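Local structure of mandalate racemase/muconate lactonizing enzyme (Unidentified, 4E4U) at residues G340-R352 / G367-T379. The protein is probably an isomerase or lyase of the enolase superfamily, related to mandelate racemase and muconate lactonizing enzyme, its substrate unidentified. Sequence-based numbering, arbitrary orientation.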
loop_
_atom_site.group_PDB
_atom_site.type_symbol
_atom_site.label_atom_id
_atom_site.label_comp_id
_atom_site.label_asym_id
_atom_site.label_seq_id
_atom_site.Cartn_x
_atom_site.Cartn_y
_atom_site.Cartn_z
ATOM N N GLY A 340 38.639 22.959 21.041
ATOM C CA GLY A 340 39.527 23.590 22.002
ATOM C C GLY A 340 38.828 23.744 23.340
ATOM O O GLY A 340 37.916 22.979 23.670
ATOM N N GLY A 341 39.254 24.732 24.117
ATOM C CA GLY A 341 38.613 25.022 25.386
ATOM C C GLY A 341 38.590 23.835 26.327
ATOM O O GLY A 341 39.558 23.077 26.410
ATOM N N PHE A 342 37.472 23.656 27.022
ATOM C CA PHE A 342 37.379 22.607 28.023
ATOM C C PHE A 342 37.429 21.207 27.401
ATOM O O PHE A 342 37.883 20.264 28.043
ATOM C CB PHE A 342 36.132 22.802 28.893
ATOM C CG PHE A 342 36.115 21.952 30.133
ATOM C CD1 PHE A 342 37.067 22.127 31.130
ATOM C CD2 PHE A 342 35.135 20.987 30.309
ATOM C CE1 PHE A 342 37.047 21.345 32.269
ATOM C CE2 PHE A 342 35.109 20.202 31.449
ATOM C CZ PHE A 342 36.067 20.383 32.430
ATOM N N HIS A 343 36.993 21.070 26.149
ATOM C CA HIS A 343 37.103 19.788 25.445
ATOM C C HIS A 343 38.548 19.325 25.304
ATOM O O HIS A 343 38.820 18.123 25.261
ATOM C CB HIS A 343 36.467 19.857 24.056
ATOM C CG HIS A 343 34.976 19.721 24.074
ATOM N ND1 HIS A 343 34.138 20.801 24.207
ATOM C CD2 HIS A 343 34.186 18.627 23.988
ATOM C CE1 HIS A 343 32.884 20.380 24.209
ATOM N NE2 HIS A 343 32.883 19.068 24.075
ATOM N N ALA A 344 39.472 20.273 25.207
ATOM C CA ALA A 344 40.883 19.937 25.120
ATOM C C ALA A 344 41.465 19.774 26.521
ATOM O O ALA A 344 42.301 18.902 26.757
ATOM C CB ALA A 344 41.637 21.010 24.355
ATOM N N GLU A 345 41.020 20.607 27.453
ATOM C CA GLU A 345 41.602 20.619 28.792
ATOM C C GLU A 345 41.369 19.312 29.550
ATOM O O GLU A 345 42.219 18.863 30.320
ATOM C CB GLU A 345 41.046 21.790 29.602
ATOM C CG GLU A 345 41.835 22.060 30.873
ATOM C CD GLU A 345 41.237 23.166 31.715
ATOM O OE1 GLU A 345 40.188 23.721 31.317
ATOM O OE2 GLU A 345 41.816 23.479 32.777
ATOM N N VAL A 346 40.214 18.697 29.331
ATOM C CA VAL A 346 39.822 17.541 30.126
ATOM C C VAL A 346 40.469 16.223 29.661
ATOM O O VAL A 346 40.329 15.191 30.320
ATOM C CB VAL A 346 38.282 17.423 30.207
ATOM C CG1 VAL A 346 37.712 16.792 28.946
ATOM C CG2 VAL A 346 37.862 16.666 31.458
ATOM N N VAL A 347 41.196 16.262 28.545
ATOM C CA VAL A 347 41.871 15.056 28.049
ATOM C C VAL A 347 43.382 15.251 27.935
ATOM O O VAL A 347 43.869 16.383 27.893
ATOM C CB VAL A 347 41.307 14.569 26.695
ATOM C CG1 VAL A 347 39.879 14.048 26.858
ATOM C CG2 VAL A 347 41.393 15.674 25.646
ATOM N N LYS A 348 44.116 14.141 27.887
ATOM C CA LYS A 348 45.577 14.179 27.803
ATOM C C LYS A 348 46.048 14.621 26.419
ATOM O O LYS A 348 46.997 15.392 26.293
ATOM C CB LYS A 348 46.167 12.808 28.141
ATOM C CG LYS A 348 45.819 12.299 29.538
ATOM C CD LYS A 348 46.519 13.093 30.628
ATOM C CE LYS A 348 48.007 12.765 30.694
ATOM N NZ LYS A 348 48.724 13.544 31.751
ATOM N N THR A 349 45.384 14.112 25.386
ATOM C CA THR A 349 45.697 14.456 24.004
ATOM C C THR A 349 44.411 14.907 23.323
ATOM O O THR A 349 43.528 14.100 23.071
ATOM C CB THR A 349 46.258 13.242 23.238
ATOM O OG1 THR A 349 47.486 12.815 23.840
ATOM C CG2 THR A 349 46.512 13.593 21.776
ATOM N N PRO A 350 44.291 16.208 23.036
ATOM C CA PRO A 350 43.051 16.711 22.428
ATOM C C PRO A 350 42.749 16.174 21.032
ATOM O O PRO A 350 43.637 15.732 20.300
ATOM C CB PRO A 350 43.277 18.227 22.364
ATOM C CG PRO A 350 44.738 18.421 22.543
ATOM C CD PRO A 350 45.181 17.303 23.441
ATOM N N ILE A 351 41.471 16.212 20.677
ATOM C CA ILE A 351 41.034 15.878 19.329
ATOM C C ILE A 351 41.634 16.887 18.362
ATOM O O ILE A 351 41.643 18.091 18.634
ATOM C CB ILE A 351 39.509 15.914 19.247
ATOM C CG1 ILE A 351 38.931 14.843 20.172
ATOM C CG2 ILE A 351 39.036 15.711 17.811
ATOM C CD1 ILE A 351 37.456 14.971 20.401
ATOM N N ARG A 352 42.148 16.387 17.244
ATOM C CA ARG A 352 42.822 17.220 16.259
ATOM C C ARG A 352 41.874 17.696 15.157
ATOM O O ARG A 352 41.165 16.897 14.535
ATOM C CB ARG A 352 43.984 16.444 15.644
ATOM C CG ARG A 352 44.848 17.253 14.704
ATOM C CD ARG A 352 45.993 16.411 14.178
ATOM N NE ARG A 352 46.815 17.157 13.233
ATOM C CZ ARG A 352 48.072 17.521 13.461
ATOM N NH1 ARG A 352 48.667 17.204 14.602
ATOM N NH2 ARG A 352 48.733 18.203 12.540
ATOM N N GLY A 367 41.531 6.258 21.178
ATOM C CA GLY A 367 42.449 7.373 20.992
ATOM C C GLY A 367 42.130 8.569 21.876
ATOM O O GLY A 367 42.257 9.720 21.442
ATOM N N ILE A 368 41.724 8.304 23.115
ATOM C CA ILE A 368 41.348 9.370 24.036
ATOM C C ILE A 368 41.622 8.930 25.475
ATOM O O ILE A 368 41.551 7.744 25.787
ATOM C CB ILE A 368 39.852 9.765 23.854
ATOM C CG1 ILE A 368 39.584 11.193 24.329
ATOM C CG2 ILE A 368 38.928 8.788 24.546
ATOM C CD1 ILE A 368 40.145 12.238 23.396
ATOM N N GLU A 369 41.958 9.881 26.342
ATOM C CA GLU A 369 42.210 9.572 27.746
ATOM C C GLU A 369 41.938 10.803 28.589
ATOM O O GLU A 369 42.420 11.891 28.272
ATOM C CB GLU A 369 43.659 9.113 27.953
ATOM C CG GLU A 369 43.986 8.692 29.388
ATOM C CD GLU A 369 45.397 8.152 29.545
ATOM O OE1 GLU A 369 46.162 8.160 28.557
ATOM O OE2 GLU A 369 45.745 7.721 30.661
ATOM N N LEU A 370 41.187 10.634 29.671
ATOM C CA LEU A 370 40.899 11.757 30.558
ATOM C C LEU A 370 42.125 12.188 31.348
ATOM O O LEU A 370 42.919 11.354 31.790
ATOM C CB LEU A 370 39.787 11.402 31.537
ATOM C CG LEU A 370 38.399 11.172 30.947
ATOM C CD1 LEU A 370 37.478 10.611 32.011
ATOM C CD2 LEU A 370 37.826 12.463 30.374
ATOM N N ASP A 371 42.259 13.498 31.528
ATOM C CA ASP A 371 43.228 14.058 32.451
ATOM C C ASP A 371 42.542 14.081 33.813
ATOM O O ASP A 371 41.685 14.929 34.072
ATOM C CB ASP A 371 43.623 15.470 32.006
ATOM C CG ASP A 371 44.706 16.081 32.877
ATOM O OD1 ASP A 371 44.704 15.840 34.101
ATOM O OD2 ASP A 371 45.562 16.807 32.330
ATOM N N MET A 372 42.912 13.145 34.681
ATOM C CA MET A 372 42.199 12.970 35.942
ATOM C C MET A 372 42.386 14.125 36.920
ATOM O O MET A 372 41.525 14.365 37.764
ATOM C CB MET A 372 42.554 11.635 36.600
ATOM C CG MET A 372 42.088 10.431 35.795
ATOM S SD MET A 372 40.375 10.555 35.224
ATOM C CE MET A 372 39.492 10.538 36.779
ATOM N N ASP A 373 43.493 14.847 36.813
ATOM C CA ASP A 373 43.672 16.009 37.669
ATOM C C ASP A 373 42.655 17.096 37.309
ATOM O O ASP A 373 42.068 17.726 38.188
ATOM C CB ASP A 373 45.106 16.525 37.583
ATOM C CG ASP A 373 46.116 15.532 38.130
ATOM O OD1 ASP A 373 45.827 14.884 39.161
ATOM O OD2 ASP A 373 47.199 15.396 37.531
ATOM N N VAL A 374 42.421 17.289 36.015
ATOM C CA VAL A 374 41.412 18.242 35.562
ATOM C C VAL A 374 40.012 17.761 35.937
ATOM O O VAL A 374 39.195 18.538 36.443
ATOM C CB VAL A 374 41.515 18.493 34.043
ATOM C CG1 VAL A 374 40.372 19.380 33.559
ATOM C CG2 VAL A 374 42.871 19.108 33.702
ATOM N N VAL A 375 39.738 16.480 35.701
ATOM C CA VAL A 375 38.459 15.885 36.081
ATOM C C VAL A 375 38.158 16.118 37.563
ATOM O O VAL A 375 37.061 16.558 37.914
ATOM C CB VAL A 375 38.421 14.376 35.762
ATOM C CG1 VAL A 375 37.200 13.716 36.391
ATOM C CG2 VAL A 375 38.426 14.158 34.258
ATOM N N LYS A 376 39.132 15.842 38.425
ATOM C CA LYS A 376 38.925 16.004 39.864
ATOM C C LYS A 376 38.589 17.446 40.251
ATOM O O LYS A 376 37.772 17.679 41.142
ATOM C CB LYS A 376 40.140 15.513 40.656
ATOM C CG LYS A 376 40.373 14.010 40.565
ATOM C CD LYS A 376 41.663 13.603 41.266
ATOM C CE LYS A 376 42.137 12.238 40.785
ATOM N NZ LYS A 376 43.073 11.602 41.756
ATOM N N ARG A 377 39.206 18.409 39.572
ATOM C CA ARG A 377 38.968 19.818 39.868
ATOM C C ARG A 377 37.593 20.296 39.398
ATOM O O ARG A 377 37.123 21.349 39.829
ATOM C CB ARG A 377 40.062 20.702 39.253
ATOM C CG ARG A 377 41.459 20.470 39.813
ATOM C CD ARG A 377 42.378 21.658 39.542
ATOM N NE ARG A 377 42.444 22.004 38.122
ATOM C CZ ARG A 377 43.267 21.424 37.253
ATOM N NH1 ARG A 377 44.083 20.459 37.652
ATOM N NH2 ARG A 377 43.270 21.799 35.980
ATOM N N HIS A 378 36.950 19.529 38.519
ATOM C CA HIS A 378 35.656 19.931 37.972
ATOM C C HIS A 378 34.536 18.967 38.352
ATOM O O HIS A 378 33.513 18.880 37.674
ATOM C CB HIS A 378 35.756 20.131 36.455
ATOM C CG HIS A 378 36.675 21.244 36.067
ATOM N ND1 HIS A 378 36.240 22.537 35.862
ATOM C CD2 HIS A 378 38.021 21.269 35.891
ATOM C CE1 HIS A 378 37.273 23.303 35.556
ATOM N NE2 HIS A 378 38.362 22.564 35.572
ATOM N N THR A 379 34.749 18.252 39.451
ATOM C CA THR A 379 33.719 17.431 40.067
ATOM C C THR A 379 33.646 17.865 41.529
ATOM O O THR A 379 34.669 18.209 42.119
ATOM C CB THR A 379 34.059 15.925 39.975
ATOM O OG1 THR A 379 35.309 15.672 40.619
ATOM C CG2 THR A 379 34.155 15.477 38.526
HETATM O O HOH W 1 44.891 18.537 29.981
HETATM O O HOH W 2 40.923 23.682 35.249
HETATM O O HOH W 3 48.188 16.279 31.253
HETATM O O HOH W 4 43.444 11.992 24.959
HETATM O O HOH W 5 43.286 12.155 20.929
#
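V347 and L370 form a single antiparallel beta bridge, a non-hydrogen-bonded pair flanked by two backbone bonds. D371 N gives to V346 O at 2.8 Å from above the carbonyl plane, while K348 N reaches E369 O almost head-on, also at 2.8 Å. Around V346, V347, I368 and V375 packing is tight and apolar. V346 CG2 lies 3.8 Å from V375 CG2, V347 CG1 rests on I368 CG1, and P314 of helix 314-325 touches both V346 and V347. Farther along, F342 has CG anti to its backbone N (chi1 -167°), which carries the ring out to H378; its CE1 stands 3.6 Å above the centre of the imidazole, a T-shaped pair with planes at 60°. The solvent side is looser and held largely by water. E345 and R377 form a long salt bridge, OE2 to NH2 3.9 Å, and one water joins both to H378 NE2. Another water links K348 NZ to D371 OD2, the two charges being 4.6 Å apart. D371 also N-caps helix 372-377 through weak bonds from D373 N and V374 N to OD1. With V375 touching strand 3-12, the arrangement ties barrel to N-terminal domain, as in the two-domain enolase superfamily fold.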